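Local coordinates for bifunctional protein PutA (Bdellovibrio bacteriovorus, PDB 5UR2) that probably oxidises proline to glutamate in two steps, combining a flavin-dependent proline dehydrogenase with an NAD-dependent L-glutamate gamma-semialdehyde dehydrogenase in one chain, at residues F773-Q778 with Y818-V823; L581-W587 with A812-K816. Residues are numbered along the deposited sequence.

Interaction 1 (F773-Q778 with Y818-V823); sequences FGFSGQ and YMGPVV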
ATOM      1  N   PHE B 773       9.905 -34.576  -0.559  1.00 26.46           N
ATOM      2  CA  PHE B 773       9.682 -35.529   0.517  1.00 22.00           C
ATOM      3  C   PHE B 773       9.608 -34.894   1.906  1.00 23.90           C
ATOM      4  O   PHE B 773       9.225 -35.576   2.860  1.00 25.29           O
ATOM      5  CB  PHE B 773      10.770 -36.625   0.484  1.00 22.13           C
ATOM      6  CG  PHE B 773      10.778 -37.438  -0.802  1.00 24.89           C
ATOM      7  CD1 PHE B 773       9.602 -38.004  -1.294  1.00 26.19           C
ATOM      8  CD2 PHE B 773      11.953 -37.620  -1.529  1.00 24.70           C
ATOM      9  CE1 PHE B 773       9.598 -38.751  -2.476  1.00 28.98           C
ATOM     10  CE2 PHE B 773      11.952 -38.366  -2.723  1.00 21.41           C
ATOM     11  CZ  PHE B 773      10.774 -38.936  -3.187  1.00 21.84           C
ATOM     12  N   GLY B 774       9.920 -33.609   2.048  1.00 24.07           N
ATOM     13  CA  GLY B 774       9.654 -32.908   3.294  1.00 23.95           C
ATOM     14  C   GLY B 774       8.196 -33.019   3.714  1.00 26.00           C
ATOM     15  O   GLY B 774       7.303 -32.801   2.890  1.00 26.76           O
ATOM     16  N   PHE B 775       7.958 -33.373   4.987  1.00 25.77           N
ATOM     17  CA  PHE B 775       6.664 -33.755   5.561  1.00 23.24           C
ATOM     18  C   PHE B 775       5.936 -34.726   4.632  1.00 22.74           C
ATOM     19  O   PHE B 775       4.711 -34.661   4.464  1.00 21.42           O
ATOM     20  CB  PHE B 775       5.799 -32.532   5.896  1.00 20.85           C
ATOM     21  CG  PHE B 775       4.637 -32.852   6.806  1.00 27.01           C
ATOM     22  CD1 PHE B 775       4.754 -33.842   7.781  1.00 27.52           C
ATOM     23  CD2 PHE B 775       3.423 -32.176   6.682  1.00 25.01           C
ATOM     24  CE1 PHE B 775       3.669 -34.170   8.626  1.00 21.74           C
ATOM     25  CE2 PHE B 775       2.337 -32.490   7.508  1.00 23.02           C
ATOM     26  CZ  PHE B 775       2.460 -33.488   8.484  1.00 27.56           C
ATOM     27  N   SER B 776       6.708 -35.631   4.026  1.00 21.54           N
ATOM     28  CA  SER B 776       6.176 -36.694   3.182  1.00 27.44           C
ATOM     29  C   SER B 776       5.316 -36.124   2.058  1.00 26.68           C
ATOM     30  O   SER B 776       4.296 -36.697   1.684  1.00 27.98           O
ATOM     31  CB  SER B 776       5.398 -37.713   4.013  1.00 33.00           C
ATOM     32  OG  SER B 776       6.216 -38.224   5.058  1.00 34.66           O
ATOM     33  N   GLY B 777       5.717 -34.958   1.550  1.00 24.53           N
ATOM     34  CA  GLY B 777       5.037 -34.355   0.430  1.00 24.82           C
ATOM     35  C   GLY B 777       3.677 -33.783   0.754  1.00 28.14           C
ATOM     36  O   GLY B 777       2.964 -33.377  -0.166  1.00 23.05           O
ATOM     37  N   GLN B 778       3.308 -33.708   2.033  1.00 23.44           N
ATOM     38  CA  GLN B 778       1.979 -33.233   2.430  1.00 19.78           C
ATOM     39  C   GLN B 778       1.959 -31.708   2.588  1.00 25.13           C
ATOM     40  O   GLN B 778       1.653 -31.161   3.649  1.00 22.78           O
ATOM     41  CB  GLN B 778       1.536 -33.924   3.718  1.00 23.86           C
ATOM     42  CG  GLN B 778       1.532 -35.480   3.664  1.00 22.99           C
ATOM     43  CD  GLN B 778       1.064 -36.113   4.982  1.00 25.09           C
ATOM     44  OE1 GLN B 778      -0.035 -36.672   5.057  1.00 25.85           O
ATOM     45  NE2 GLN B 778       1.892 -36.006   6.028  1.00 28.35           N
ATOM     46  N   TYR B 818      13.775 -38.481   8.560  1.00 33.88           N
ATOM     47  CA  TYR B 818      13.668 -37.479   7.505  1.00 25.45           C
ATOM     48  C   TYR B 818      12.204 -37.279   7.136  1.00 22.92           C
ATOM     49  O   TYR B 818      11.715 -36.152   7.123  1.00 21.47           O
ATOM     50  CB  TYR B 818      14.483 -37.867   6.271  1.00 26.35           C
ATOM     51  CG  TYR B 818      14.608 -36.750   5.257  1.00 25.54           C
ATOM     52  CD1 TYR B 818      13.585 -36.475   4.345  1.00 30.27           C
ATOM     53  CD2 TYR B 818      15.744 -35.958   5.218  1.00 28.07           C
ATOM     54  CE1 TYR B 818      13.708 -35.444   3.418  1.00 25.71           C
ATOM     55  CE2 TYR B 818      15.880 -34.932   4.307  1.00 22.22           C
ATOM     56  CZ  TYR B 818      14.870 -34.666   3.416  1.00 24.97           C
ATOM     57  OH  TYR B 818      15.044 -33.631   2.516  1.00 24.69           O
ATOM     58  N   MET B 819      11.484 -38.357   6.848  1.00 20.60           N
ATOM     59  CA  MET B 819      10.036 -38.290   6.749  1.00 22.41           C
ATOM     60  C   MET B 819       9.399 -39.244   7.755  1.00 26.51           C
ATOM     61  O   MET B 819       9.991 -40.264   8.141  1.00 28.50           O
ATOM     62  CB  MET B 819       9.542 -38.575   5.323  1.00 24.23           C
ATOM     63  CG  MET B 819      10.217 -39.699   4.604  1.00 33.24           C
ATOM     64  SD  MET B 819       9.664 -39.816   2.874  1.00 28.76           S
ATOM     65  CE  MET B 819       8.045 -40.544   3.079  1.00 31.33           C
ATOM     66  N   GLY B 820       8.203 -38.867   8.213  1.00 22.50           N
ATOM     67  CA  GLY B 820       7.375 -39.725   9.029  1.00 22.08           C
ATOM     68  C   GLY B 820       6.178 -40.219   8.246  1.00 23.32           C
ATOM     69  O   GLY B 820       6.231 -40.336   7.021  1.00 25.45           O
ATOM     70  N   PRO B 821       5.062 -40.468   8.925  1.00 23.86           N
ATOM     71  CA  PRO B 821       3.876 -41.019   8.257  1.00 24.35           C
ATOM     72  C   PRO B 821       3.025 -39.930   7.610  1.00 23.67           C
ATOM     73  O   PRO B 821       3.201 -38.744   7.863  1.00 22.38           O
ATOM     74  CB  PRO B 821       3.121 -41.693   9.412  1.00 21.31           C
ATOM     75  CG  PRO B 821       3.392 -40.730  10.581  1.00 20.68           C
ATOM     76  CD  PRO B 821       4.834 -40.225  10.363  1.00 20.27           C
ATOM     77  N   VAL B 822       2.073 -40.353   6.765  1.00 25.76           N
ATOM     78  CA  VAL B 822       1.059 -39.414   6.279  1.00 24.67           C
ATOM     79  C   VAL B 822      -0.061 -39.345   7.315  1.00 23.56           C
ATOM     80  O   VAL B 822      -0.037 -40.069   8.313  1.00 26.47           O
ATOM     81  CB  VAL B 822       0.510 -39.787   4.885  1.00 33.59           C
ATOM     82  CG1 VAL B 822       1.587 -39.618   3.806  1.00 21.10           C
ATOM     83  CG2 VAL B 822      -0.094 -41.205   4.885  1.00 22.01           C
ATOM     84  N   VAL B 823      -1.053 -38.482   7.086  1.00 27.48           N
ATOM     85  CA  VAL B 823      -1.846 -37.951   8.196  1.00 28.57           C
ATOM     86  C   VAL B 823      -2.798 -38.999   8.785  1.00 29.38           C
ATOM     87  O   VAL B 823      -2.918 -39.105  10.010  1.00 27.27           O
ATOM     88  CB  VAL B 823      -2.596 -36.679   7.752  1.00 24.79           C
ATOM     89  CG1 VAL B 823      -3.644 -36.995   6.696  1.00 25.27           C
ATOM     90  CG2 VAL B 823      -3.259 -36.046   8.940  1.00 21.53           C
TER
HETATM   91  O   HOH W   1       1.436 -36.941   8.610  1.00 19.44           O

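Interaction 2 (L581-W587 with A812-K816); sequences LEVGKPW and AENPK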
ATOM      1  N   LEU B 581       3.298 -35.573  17.761  1.00 23.20           N
ATOM      2  CA  LEU B 581       2.510 -36.753  18.118  1.00 28.08           C
ATOM      3  C   LEU B 581       1.166 -36.809  17.387  1.00 27.03           C
ATOM      4  O   LEU B 581       0.761 -37.885  16.940  1.00 22.01           O
ATOM      5  CB  LEU B 581       2.294 -36.800  19.637  1.00 30.44           C
ATOM      6  CG  LEU B 581       3.533 -37.016  20.517  1.00 25.25           C
ATOM      7  CD1 LEU B 581       3.194 -36.840  21.972  1.00 27.66           C
ATOM      8  CD2 LEU B 581       4.058 -38.432  20.286  1.00 28.45           C
ATOM      9  N   GLU B 582       0.456 -35.679  17.255  1.00 18.65           N
ATOM     10  CA  GLU B 582      -0.882 -35.723  16.669  1.00 27.84           C
ATOM     11  C   GLU B 582      -0.853 -35.732  15.146  1.00 22.81           C
ATOM     12  O   GLU B 582      -1.690 -36.381  14.517  1.00 22.21           O
ATOM     13  CB  GLU B 582      -1.732 -34.538  17.145  1.00 28.70           C
ATOM     14  CG  GLU B 582      -3.179 -34.654  16.713  1.00 29.29           C
ATOM     15  CD  GLU B 582      -3.996 -33.389  16.946  1.00 35.96           C
ATOM     16  OE1 GLU B 582      -3.413 -32.298  17.069  1.00 30.25           O
ATOM     17  OE2 GLU B 582      -5.242 -33.479  17.014  1.00 36.36           O
ATOM     18  N   VAL B 583       0.093 -35.026  14.531  1.00 18.91           N
ATOM     19  CA  VAL B 583       0.093 -34.848  13.080  1.00 21.99           C
ATOM     20  C   VAL B 583       1.246 -35.580  12.386  1.00 23.28           C
ATOM     21  O   VAL B 583       1.250 -35.658  11.149  1.00 23.27           O
ATOM     22  CB  VAL B 583       0.104 -33.347  12.715  1.00 29.21           C
ATOM     23  CG1 VAL B 583      -0.280 -33.124  11.280  1.00 34.29           C
ATOM     24  CG2 VAL B 583      -0.851 -32.593  13.615  1.00 30.92           C
ATOM     25  N   GLY B 584       2.199 -36.148  13.131  1.00 25.40           N
ATOM     26  CA  GLY B 584       3.336 -36.811  12.508  1.00 18.67           C
ATOM     27  C   GLY B 584       4.373 -35.861  11.944  1.00 25.24           C
ATOM     28  O   GLY B 584       5.176 -36.255  11.092  1.00 28.66           O
ATOM     29  N   LYS B 585       4.399 -34.620  12.404  1.00 20.75           N
ATOM     30  CA  LYS B 585       5.370 -33.661  11.894  1.00 25.41           C
ATOM     31  C   LYS B 585       6.742 -33.942  12.506  1.00 24.49           C
ATOM     32  O   LYS B 585       6.863 -33.969  13.737  1.00 20.64           O
ATOM     33  CB  LYS B 585       4.892 -32.246  12.212  1.00 23.29           C
ATOM     34  CG  LYS B 585       3.638 -31.879  11.398  1.00 33.49           C
ATOM     35  CD  LYS B 585       3.419 -30.375  11.219  1.00 39.99           C
ATOM     36  CE  LYS B 585       4.295 -29.765  10.159  1.00 32.45           C
ATOM     37  NZ  LYS B 585       3.917 -28.348   9.909  1.00 34.43           N
ATOM     38  N   PRO B 586       7.787 -34.167  11.699  1.00 24.95           N
ATOM     39  CA  PRO B 586       9.141 -34.318  12.256  1.00 23.75           C
ATOM     40  C   PRO B 586       9.555 -33.078  13.036  1.00 22.23           C
ATOM     41  O   PRO B 586       9.037 -31.979  12.811  1.00 23.98           O
ATOM     42  CB  PRO B 586      10.020 -34.505  11.013  1.00 27.50           C
ATOM     43  CG  PRO B 586       9.075 -35.030   9.955  1.00 29.69           C
ATOM     44  CD  PRO B 586       7.752 -34.374  10.239  1.00 23.72           C
ATOM     45  N   TRP B 587      10.510 -33.270  13.961  1.00 18.19           N
ATOM     46  CA  TRP B 587      10.943 -32.212  14.881  1.00 25.98           C
ATOM     47  C   TRP B 587      11.118 -30.843  14.218  1.00 22.86           C
ATOM     48  O   TRP B 587      10.551 -29.842  14.672  1.00 22.60           O
ATOM     49  CB  TRP B 587      12.264 -32.584  15.574  1.00 25.63           C
ATOM     50  CG  TRP B 587      12.228 -33.683  16.610  1.00 27.89           C
ATOM     51  CD1 TRP B 587      11.311 -34.690  16.727  1.00 27.58           C
ATOM     52  CD2 TRP B 587      13.175 -33.876  17.672  1.00 24.06           C
ATOM     53  NE1 TRP B 587      11.632 -35.492  17.798  1.00 29.04           N
ATOM     54  CE2 TRP B 587      12.774 -35.014  18.390  1.00 26.63           C
ATOM     55  CE3 TRP B 587      14.320 -33.187  18.087  1.00 28.00           C
ATOM     56  CZ2 TRP B 587      13.477 -35.483  19.502  1.00 24.08           C
ATOM     57  CZ3 TRP B 587      15.024 -33.665  19.179  1.00 28.66           C
ATOM     58  CH2 TRP B 587      14.596 -34.793  19.878  1.00 25.37           C
ATOM     59  N   ALA B 812       7.610 -39.940  13.856  1.00 22.68           N
ATOM     60  CA  ALA B 812       8.028 -38.543  13.923  1.00 29.45           C
ATOM     61  C   ALA B 812       8.744 -38.242  15.236  1.00 28.42           C
ATOM     62  O   ALA B 812       9.607 -37.361  15.293  1.00 23.23           O
ATOM     63  CB  ALA B 812       6.808 -37.632  13.727  1.00 24.22           C
ATOM     64  N   GLU B 813       8.415 -38.982  16.293  1.00 24.64           N
ATOM     65  CA  GLU B 813       9.066 -38.772  17.577  1.00 29.25           C
ATOM     66  C   GLU B 813      10.565 -39.012  17.502  1.00 24.00           C
ATOM     67  O   GLU B 813      11.324 -38.393  18.250  1.00 26.66           O
ATOM     68  CB  GLU B 813       8.416 -39.679  18.614  1.00 33.51           C
ATOM     69  CG  GLU B 813       9.035 -39.649  19.979  1.00 38.64           C
ATOM     70  CD  GLU B 813       8.299 -40.555  20.956  1.00 43.87           C
ATOM     71  OE1 GLU B 813       7.346 -41.265  20.534  1.00 33.43           O
ATOM     72  OE2 GLU B 813       8.691 -40.556  22.143  1.00 52.45           O
ATOM     73  N   ASN B 814      11.006 -39.882  16.600  1.00 25.37           N
ATOM     74  CA  ASN B 814      12.427 -40.210  16.452  1.00 27.69           C
ATOM     75  C   ASN B 814      13.166 -39.067  15.763  1.00 27.95           C
ATOM     76  O   ASN B 814      12.838 -38.739  14.619  1.00 19.58           O
ATOM     77  CB  ASN B 814      12.566 -41.513  15.654  1.00 24.15           C
ATOM     78  CG  ASN B 814      14.014 -42.006  15.556  1.00 27.84           C
ATOM     79  OD1 ASN B 814      14.967 -41.221  15.589  1.00 28.93           O
ATOM     80  ND2 ASN B 814      14.176 -43.322  15.432  1.00 21.11           N
ATOM     81  N   PRO B 815      14.172 -38.453  16.399  1.00 18.73           N
ATOM     82  CA  PRO B 815      14.854 -37.310  15.771  1.00 22.92           C
ATOM     83  C   PRO B 815      15.580 -37.657  14.478  1.00 25.95           C
ATOM     84  O   PRO B 815      15.956 -36.736  13.746  1.00 31.63           O
ATOM     85  CB  PRO B 815      15.843 -36.840  16.849  1.00 21.53           C
ATOM     86  CG  PRO B 815      16.102 -38.080  17.673  1.00 22.58           C
ATOM     87  CD  PRO B 815      14.778 -38.828  17.689  1.00 21.25           C
ATOM     88  N   LYS B 816      15.793 -38.934  14.175  1.00 20.71           N
ATOM     89  CA  LYS B 816      16.449 -39.324  12.934  1.00 25.74           C
ATOM     90  C   LYS B 816      15.486 -39.380  11.748  1.00 28.79           C
ATOM     91  O   LYS B 816      15.916 -39.683  10.631  1.00 31.14           O
ATOM     92  CB  LYS B 816      17.142 -40.685  13.112  1.00 33.76           C
ATOM     93  CG  LYS B 816      18.288 -40.963  12.145  1.00 41.22           C
ATOM     94  CD  LYS B 816      19.467 -40.021  12.370  1.00 44.51           C
ATOM     95  CE  LYS B 816      20.557 -40.223  11.331  1.00 47.39           C
ATOM     96  NZ  LYS B 816      20.123 -39.758   9.983  1.00 46.76           N
TER

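Interaction 1 (F773-Q778 with Y818-V823)
In the aldehyde dehydrogenase fold, residues 773-778 leave helix 761-773 for the predicted catalytic Cys780, turning in a left-handed sense: Phe775, Ser776 and Gly777 all have positive phi. The loop 818-823, between helices 790-806 and 825-841, packs alongside. Tyr818 starts the contact, its CE1 4.3 Å from Phe773 CB, and also rests on Ile769 and Tyr770 of helix 761-773. The CA-to-CB bond of Met819 points toward 773-778; Met819 SD lies 4.1 Å from Phe773 CB and 5.3 Å from the Phe773 ring centroid, an oblique Met-aromatic contact. Gly820 O accepts a hydrogen bond from Ser776 OG (2.9 Å), tying the turn to the loop backbone. From Pro821 onward the Gln778 amide is the main polar partner: a water bridges Pro821 O (2.6 Å) and Gln778 NE2 (2.8 Å). Val822 CB sits 3.2 Å from Gln778 OE1, and the same oxygen accepts a weak hydrogen bond from Val823 N at 2.9 Å, with an N-H...O angle of 123°.

Interaction 2 (L581-W587 with A812-K816)
Leu581, near the end of helix 572-583, opens the contact: its CD2 lies 4.3 Å from Glu813 OE1, whose charge is paired with Lys490. Gly584 leaves the helix with positive phi, a conformation that favours glycine, and turns its carbonyl to 812-816, with Gly584 O 3.4 Å from Ala812 CB. The CA-to-CB bond of Lys585 points away from 812-816, and NZ forms a salt bridge with Asp593, but Lys585 O stays 3.7 Å from Ala812 CB. With Pro586 N 4.1 Å from that same methyl, the backbone from Gly584 to Pro586 closes around Ala812, whose methyl points at this backbone. Pro586 holds the N-cap position, so Trp587 begins the next helix, 587-611. The indole provides the specific link: Trp587 NE1 donates a hydrogen bond to Glu813 O (3.0 Å), while Pro815 CB lies over the face of the six-membered ring, 3.7 Å from its centroid, in a CH-pi contact. An Asx turn, Lys816 N to Asn814 OD1 at 2.8 Å, encloses Pro815. The contact thus joins the short connection between helices 572-583 and 587-611 to the loop between helices 790-806 and 825-841, with helix 476-491 packing on Leu581 and Trp587.

In the fold
Residues 812-816 and 818-823 belong to one loop, so interactions 1 and 2 follow each other along it, their centres 10 Å apart. Residues 773-778 and 581-587 also meet directly: the Phe775 ring is in cation-pi contact with Lys585 and also packs on its aliphatic chain (Phe775 CZ to Lys585 CG 3.5 Å), and Phe775 CE1 lies 3.6 Å from Gly584 O. Interaction 1 is nearer the predicted active-site Cys780, whose side chain is about 9 Å from that of Gln778 and about 12 Å from that of Lys585; the side chains of Gln778 and Lys585 are each about 12 Å from that of Glu746. Residues 581-587 and 812-816 touch the proline dehydrogenase region, Trp587 on Ala209 and Lys816 NZ bonded to Gln205 O.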